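Local coordinates for protein putative alpha/beta hydrolase (Desulfitobacterium hafniense, PDB 4RPC) that is probably a hydrolase with the alpha/beta-hydrolase fold, though its substrate is not established, at residues 58-70 with 174-188. Numbering follows the deposited sequence.
Sequences GHTAHPREYMVSV and YEHITREALLHALLA
In this alpha/beta-hydrolase fold, the loop 58-70, which links strand 50-54 to helix 70-83, runs along helix 179-191 from its N-terminal turn as far as Ala188; that helix belongs to a part of the chain inserted between strands 112-119 and 204-210. Tyr66 covers the first turns of the helix: its CD1 is 3.7 Å from Ala181 CA, and Glu180 CB makes an off-centre CH-pi contact with the ring, 29° from the normal. The His184 ring lies nearly parallel to the phenol, at 13°, but the 5.2 Å between centroids leaves little overlap. A bent hydrogen bond from within the helix helps hold the imidazole: His184 ND1 donates to Glu180 O, approaching from above the carbonyl plane, while His184 N reaches the same oxygen from the opposite face. With the ring of Tyr66 gone, as with an alanine here, Glu180 CB and Ala181 are likely to be uncovered and the His184 ring to lose its aromatic neighbour.

Deeper in, His59 CG is anti to its carbonyl carbon (chi1 -70°), which places the imidazole beneath Ile177: CD1 stands over the centre of the ring, 3.8 Å from the centroid, a CH-pi contact. Both ring nitrogens are hydrogen-bonded outside the contact, ND1 with Glu57 O and NE2 with Gly31 N. The selenomethionine Met67 lays SE 4.2 Å from Ala188 CB and also touches Leu97 of helix 97-108, the helix that follows the probable nucleophile elbow.

Water supplies polar links between the backbones. One donates to Gly58 O and accepts from Thr178 N; another joins Met67 N to Ala181 O. Beyond Ser69, which caps helix 70-83 through Glu72 N, a further water accepts from Val70 N at 3.0 Å and donates to Ala188 O at 2.7 Å.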
loop_
_atom_site.group_PDB
_atom_site.type_symbol
_atom_site.label_atom_id
_atom_site.label_comp_id
_atom_site.label_asym_id
_atom_site.label_seq_id
_atom_site.Cartn_x
_atom_site.Cartn_y
_atom_site.Cartn_z
ATOM N N GLY A 58 8.762 12.140 0.866
ATOM C CA GLY A 58 9.223 12.550 -0.466
ATOM C C GLY A 58 8.215 12.478 -1.622
ATOM O O GLY A 58 8.576 12.864 -2.740
ATOM N N HIS A 59 6.968 12.019 -1.375
ATOM C CA HIS A 59 5.983 11.919 -2.415
ATOM C C HIS A 59 5.082 13.175 -2.498
ATOM O O HIS A 59 3.842 13.150 -2.275
ATOM C CB HIS A 59 5.181 10.654 -2.205
ATOM C CG HIS A 59 5.990 9.423 -2.488
ATOM N ND1 HIS A 59 7.151 9.146 -1.797
ATOM C CD2 HIS A 59 5.841 8.436 -3.397
ATOM C CE1 HIS A 59 7.711 8.065 -2.306
ATOM N NE2 HIS A 59 6.921 7.595 -3.252
ATOM N N THR A 60 5.729 14.255 -2.880
ATOM C CA THR A 60 5.143 15.577 -2.852
ATOM C C THR A 60 5.989 16.416 -3.842
ATOM O O THR A 60 7.076 15.962 -4.323
ATOM C CB THR A 60 5.147 16.088 -1.393
ATOM O OG1 THR A 60 4.368 17.265 -1.280
ATOM C CG2 THR A 60 6.534 16.369 -0.843
ATOM N N ALA A 61 5.480 17.571 -4.200
ATOM C CA ALA A 61 6.122 18.362 -5.236
ATOM C C ALA A 61 7.473 18.930 -4.773
ATOM O O ALA A 61 8.422 18.949 -5.567
ATOM C CB ALA A 61 5.200 19.460 -5.730
ATOM N N HIS A 62 7.580 19.326 -3.505
ATOM C CA HIS A 62 8.825 19.876 -2.961
ATOM C C HIS A 62 9.317 19.090 -1.746
ATOM O O HIS A 62 9.146 19.508 -0.621
ATOM C CB HIS A 62 8.598 21.343 -2.587
ATOM C CG HIS A 62 7.985 22.136 -3.690
ATOM N ND1 HIS A 62 6.695 22.627 -3.635
ATOM C CD2 HIS A 62 8.468 22.481 -4.900
ATOM C CE1 HIS A 62 6.425 23.271 -4.754
ATOM N NE2 HIS A 62 7.477 23.179 -5.545
ATOM N N PRO A 63 9.938 17.923 -1.974
ATOM C CA PRO A 63 10.205 17.080 -0.815
ATOM C C PRO A 63 11.323 17.664 0.075
ATOM O O PRO A 63 12.348 18.155 -0.417
ATOM C CB PRO A 63 10.608 15.756 -1.444
ATOM C CG PRO A 63 11.181 16.138 -2.751
ATOM C CD PRO A 63 10.326 17.283 -3.227
ATOM N N ARG A 64 11.078 17.662 1.375
ATOM C CA ARG A 64 12.074 18.103 2.337
ATOM C C ARG A 64 12.676 16.877 3.022
ATOM O O ARG A 64 13.591 17.007 3.817
ATOM C CB ARG A 64 11.467 19.048 3.389
ATOM C CG ARG A 64 10.572 20.166 2.846
ATOM C CD ARG A 64 10.453 21.308 3.866
ATOM N NE ARG A 64 11.755 21.948 4.088
ATOM C CZ ARG A 64 12.164 22.585 5.198
ATOM N NH1 ARG A 64 11.391 22.690 6.281
ATOM N NH2 ARG A 64 13.384 23.126 5.221
ATOM N N GLU A 65 12.203 15.691 2.703
ATOM C CA GLU A 65 12.876 14.502 3.185
ATOM C C GLU A 65 12.477 13.263 2.410
ATOM O O GLU A 65 11.571 13.282 1.600
ATOM C CB GLU A 65 12.574 14.284 4.669
ATOM C CG GLU A 65 11.186 13.692 4.889
ATOM C CD GLU A 65 10.696 13.814 6.333
ATOM O OE1 GLU A 65 11.278 13.193 7.284
ATOM O OE2 GLU A 65 9.720 14.571 6.503
ATOM N N TYR A 66 13.145 12.166 2.724
ATOM C CA TYR A 66 12.934 10.920 2.049
ATOM C C TYR A 66 12.726 9.862 3.106
ATOM O O TYR A 66 13.080 10.048 4.272
ATOM C CB TYR A 66 14.174 10.547 1.231
ATOM C CG TYR A 66 14.628 11.580 0.195
ATOM C CD1 TYR A 66 13.747 12.081 -0.754
ATOM C CD2 TYR A 66 15.947 11.996 0.149
ATOM C CE1 TYR A 66 14.177 12.941 -1.733
ATOM C CE2 TYR A 66 16.380 12.891 -0.806
ATOM C CZ TYR A 66 15.499 13.361 -1.741
ATOM O OH TYR A 66 15.931 14.278 -2.693
HETATM N N MSE A 67 12.184 8.743 2.664
HETATM C CA MSE A 67 11.808 7.641 3.515
HETATM C C MSE A 67 13.050 6.974 4.062
HETATM O O MSE A 67 14.025 6.850 3.364
HETATM C CB MSE A 67 11.057 6.597 2.716
HETATM C CG MSE A 67 9.746 6.369 3.418
HETATM SE SE MSE A 67 8.696 4.918 2.633
HETATM C CE MSE A 67 8.342 5.951 1.087
ATOM N N VAL A 68 12.987 6.546 5.318
ATOM C CA VAL A 68 14.069 5.820 5.979
ATOM C C VAL A 68 13.708 4.342 6.156
ATOM O O VAL A 68 14.475 3.490 5.834
ATOM C CB VAL A 68 14.410 6.421 7.354
ATOM C CG1 VAL A 68 15.591 5.693 7.993
ATOM C CG2 VAL A 68 14.799 7.887 7.218
ATOM N N SER A 69 12.539 4.045 6.678
ATOM C CA SER A 69 12.132 2.682 6.832
ATOM C C SER A 69 10.620 2.600 7.033
ATOM O O SER A 69 9.943 3.549 7.400
ATOM C CB SER A 69 12.806 2.087 8.079
ATOM O OG SER A 69 12.371 2.827 9.196
ATOM N N VAL A 70 10.106 1.410 6.827
ATOM C CA VAL A 70 8.733 1.162 7.078
ATOM C C VAL A 70 8.486 1.458 8.513
ATOM O O VAL A 70 7.479 2.078 8.814
ATOM C CB VAL A 70 8.336 -0.301 6.747
ATOM C CG1 VAL A 70 6.932 -0.603 7.235
ATOM C CG2 VAL A 70 8.493 -0.601 5.282
ATOM N N TYR A 174 3.304 9.040 -9.622
ATOM C CA TYR A 174 3.181 10.449 -9.335
ATOM C C TYR A 174 3.987 11.163 -10.398
ATOM O O TYR A 174 5.162 10.882 -10.627
ATOM C CB TYR A 174 3.657 10.774 -7.891
ATOM C CG TYR A 174 3.728 12.245 -7.517
ATOM C CD1 TYR A 174 2.724 13.129 -7.847
ATOM C CD2 TYR A 174 4.830 12.734 -6.817
ATOM C CE1 TYR A 174 2.823 14.478 -7.530
ATOM C CE2 TYR A 174 4.946 14.064 -6.491
ATOM C CZ TYR A 174 3.955 14.916 -6.821
ATOM O OH TYR A 174 4.113 16.205 -6.429
ATOM N N GLU A 175 3.350 12.105 -11.064
ATOM C CA GLU A 175 3.986 12.678 -12.236
ATOM C C GLU A 175 5.203 13.555 -11.884
ATOM O O GLU A 175 6.040 13.766 -12.727
ATOM C CB GLU A 175 2.952 13.389 -13.116
ATOM C CG GLU A 175 2.415 14.652 -12.528
ATOM C CD GLU A 175 1.421 15.344 -13.461
ATOM O OE1 GLU A 175 0.879 14.715 -14.408
ATOM O OE2 GLU A 175 1.185 16.545 -13.229
ATOM N N HIS A 176 5.321 14.007 -10.641
ATOM C CA HIS A 176 6.470 14.827 -10.212
ATOM C C HIS A 176 7.397 14.145 -9.230
ATOM O O HIS A 176 8.162 14.804 -8.519
ATOM C CB HIS A 176 5.993 16.137 -9.613
ATOM C CG HIS A 176 5.263 16.996 -10.583
ATOM N ND1 HIS A 176 5.788 17.325 -11.820
ATOM C CD2 HIS A 176 4.053 17.594 -10.509
ATOM C CE1 HIS A 176 4.923 18.085 -12.467
ATOM N NE2 HIS A 176 3.865 18.264 -11.689
ATOM N N ILE A 177 7.321 12.816 -9.185
ATOM C CA ILE A 177 8.170 12.086 -8.289
ATOM C C ILE A 177 9.647 12.249 -8.780
ATOM O O ILE A 177 9.916 12.422 -9.979
ATOM C CB ILE A 177 7.753 10.631 -8.156
ATOM C CG1 ILE A 177 8.500 9.933 -7.011
ATOM C CG2 ILE A 177 8.017 9.876 -9.423
ATOM C CD1 ILE A 177 8.057 10.378 -5.631
ATOM N N THR A 178 10.555 12.333 -7.822
ATOM C CA THR A 178 11.966 12.293 -8.131
ATOM C C THR A 178 12.507 10.932 -7.919
ATOM O O THR A 178 12.022 10.173 -7.090
ATOM C CB THR A 178 12.759 13.273 -7.266
ATOM O OG1 THR A 178 12.686 12.895 -5.881
ATOM C CG2 THR A 178 12.234 14.632 -7.492
ATOM N N ARG A 179 13.540 10.606 -8.663
ATOM C CA ARG A 179 14.124 9.299 -8.544
ATOM C C ARG A 179 14.633 9.030 -7.116
ATOM O O ARG A 179 14.361 7.928 -6.547
ATOM C CB ARG A 179 15.192 9.031 -9.608
ATOM C CG ARG A 179 15.788 7.628 -9.447
ATOM C CD ARG A 179 16.690 7.243 -10.592
ATOM N NE ARG A 179 17.011 5.811 -10.614
ATOM C CZ ARG A 179 17.878 5.207 -9.810
ATOM N NH1 ARG A 179 18.486 5.859 -8.829
ATOM N NH2 ARG A 179 18.068 3.905 -9.934
ATOM N N GLU A 180 15.248 10.031 -6.485
ATOM C CA GLU A 180 15.752 9.769 -5.128
ATOM C C GLU A 180 14.621 9.395 -4.215
ATOM O O GLU A 180 14.771 8.527 -3.413
ATOM C CB GLU A 180 16.469 10.959 -4.489
ATOM C CG GLU A 180 17.995 11.039 -4.607
ATOM C CD GLU A 180 18.808 9.773 -4.357
ATOM O OE1 GLU A 180 19.134 9.482 -3.177
ATOM O OE2 GLU A 180 19.174 9.112 -5.367
ATOM N N ALA A 181 13.477 10.065 -4.321
ATOM C CA ALA A 181 12.381 9.815 -3.390
ATOM C C ALA A 181 11.812 8.423 -3.592
ATOM O O ALA A 181 11.538 7.671 -2.654
ATOM C CB ALA A 181 11.300 10.874 -3.557
ATOM N N LEU A 182 11.680 8.082 -4.841
ATOM C CA LEU A 182 11.174 6.769 -5.241
ATOM C C LEU A 182 12.096 5.691 -4.799
ATOM O O LEU A 182 11.661 4.690 -4.224
ATOM C CB LEU A 182 11.052 6.718 -6.756
ATOM C CG LEU A 182 10.711 5.424 -7.458
ATOM C CD1 LEU A 182 9.388 4.989 -6.906
ATOM C CD2 LEU A 182 10.575 5.621 -8.962
ATOM N N LEU A 183 13.388 5.896 -5.073
ATOM C CA LEU A 183 14.378 4.943 -4.681
ATOM C C LEU A 183 14.382 4.674 -3.167
ATOM O O LEU A 183 14.428 3.530 -2.745
ATOM C CB LEU A 183 15.771 5.390 -5.184
ATOM C CG LEU A 183 16.929 4.484 -4.890
ATOM C CD1 LEU A 183 16.849 3.255 -5.728
ATOM C CD2 LEU A 183 18.237 5.174 -5.210
ATOM N N HIS A 184 14.381 5.705 -2.335
ATOM C CA HIS A 184 14.375 5.484 -0.891
ATOM C C HIS A 184 13.163 4.724 -0.371
ATOM O O HIS A 184 13.260 3.928 0.582
ATOM C CB HIS A 184 14.467 6.821 -0.187
ATOM C CG HIS A 184 15.858 7.283 -0.110
ATOM N ND1 HIS A 184 16.348 8.311 -0.879
ATOM C CD2 HIS A 184 16.913 6.748 0.536
ATOM C CE1 HIS A 184 17.638 8.448 -0.636
ATOM N NE2 HIS A 184 18.002 7.499 0.207
ATOM N N ALA A 185 12.045 4.941 -1.049
ATOM C CA ALA A 185 10.797 4.294 -0.695
ATOM C C ALA A 185 10.915 2.820 -1.027
ATOM O O ALA A 185 10.471 1.934 -0.243
ATOM C CB ALA A 185 9.650 4.896 -1.440
ATOM N N LEU A 186 11.509 2.555 -2.175
ATOM C CA LEU A 186 11.740 1.167 -2.603
ATOM C C LEU A 186 12.788 0.419 -1.771
ATOM O O LEU A 186 12.647 -0.811 -1.548
ATOM C CB LEU A 186 12.129 1.112 -4.058
ATOM C CG LEU A 186 10.960 1.463 -4.978
ATOM C CD1 LEU A 186 11.516 1.753 -6.356
ATOM C CD2 LEU A 186 9.850 0.407 -5.042
ATOM N N LEU A 187 13.806 1.135 -1.326
ATOM C CA LEU A 187 14.771 0.507 -0.450
ATOM C C LEU A 187 14.055 0.072 0.838
ATOM O O LEU A 187 14.246 -1.062 1.309
ATOM C CB LEU A 187 15.971 1.408 -0.156
ATOM C CG LEU A 187 16.867 1.789 -1.331
ATOM C CD1 LEU A 187 17.675 3.017 -1.023
ATOM C CD2 LEU A 187 17.806 0.629 -1.712
ATOM N N ALA A 188 13.210 0.968 1.356
ATOM C CA ALA A 188 12.419 0.705 2.566
ATOM C C ALA A 188 11.525 -0.457 2.308
ATOM O O ALA A 188 11.498 -1.371 3.099
ATOM C CB ALA A 188 11.610 1.916 3.041
HETATM O O HOH W 1 9.953 13.362 -5.107
HETATM O O HOH W 2 8.961 15.708 -6.265
HETATM O O HOH W 3 11.116 8.809 -0.220
HETATM O O HOH W 4 15.001 3.873 2.508
HETATM O O HOH W 5 11.996 -0.578 5.628
#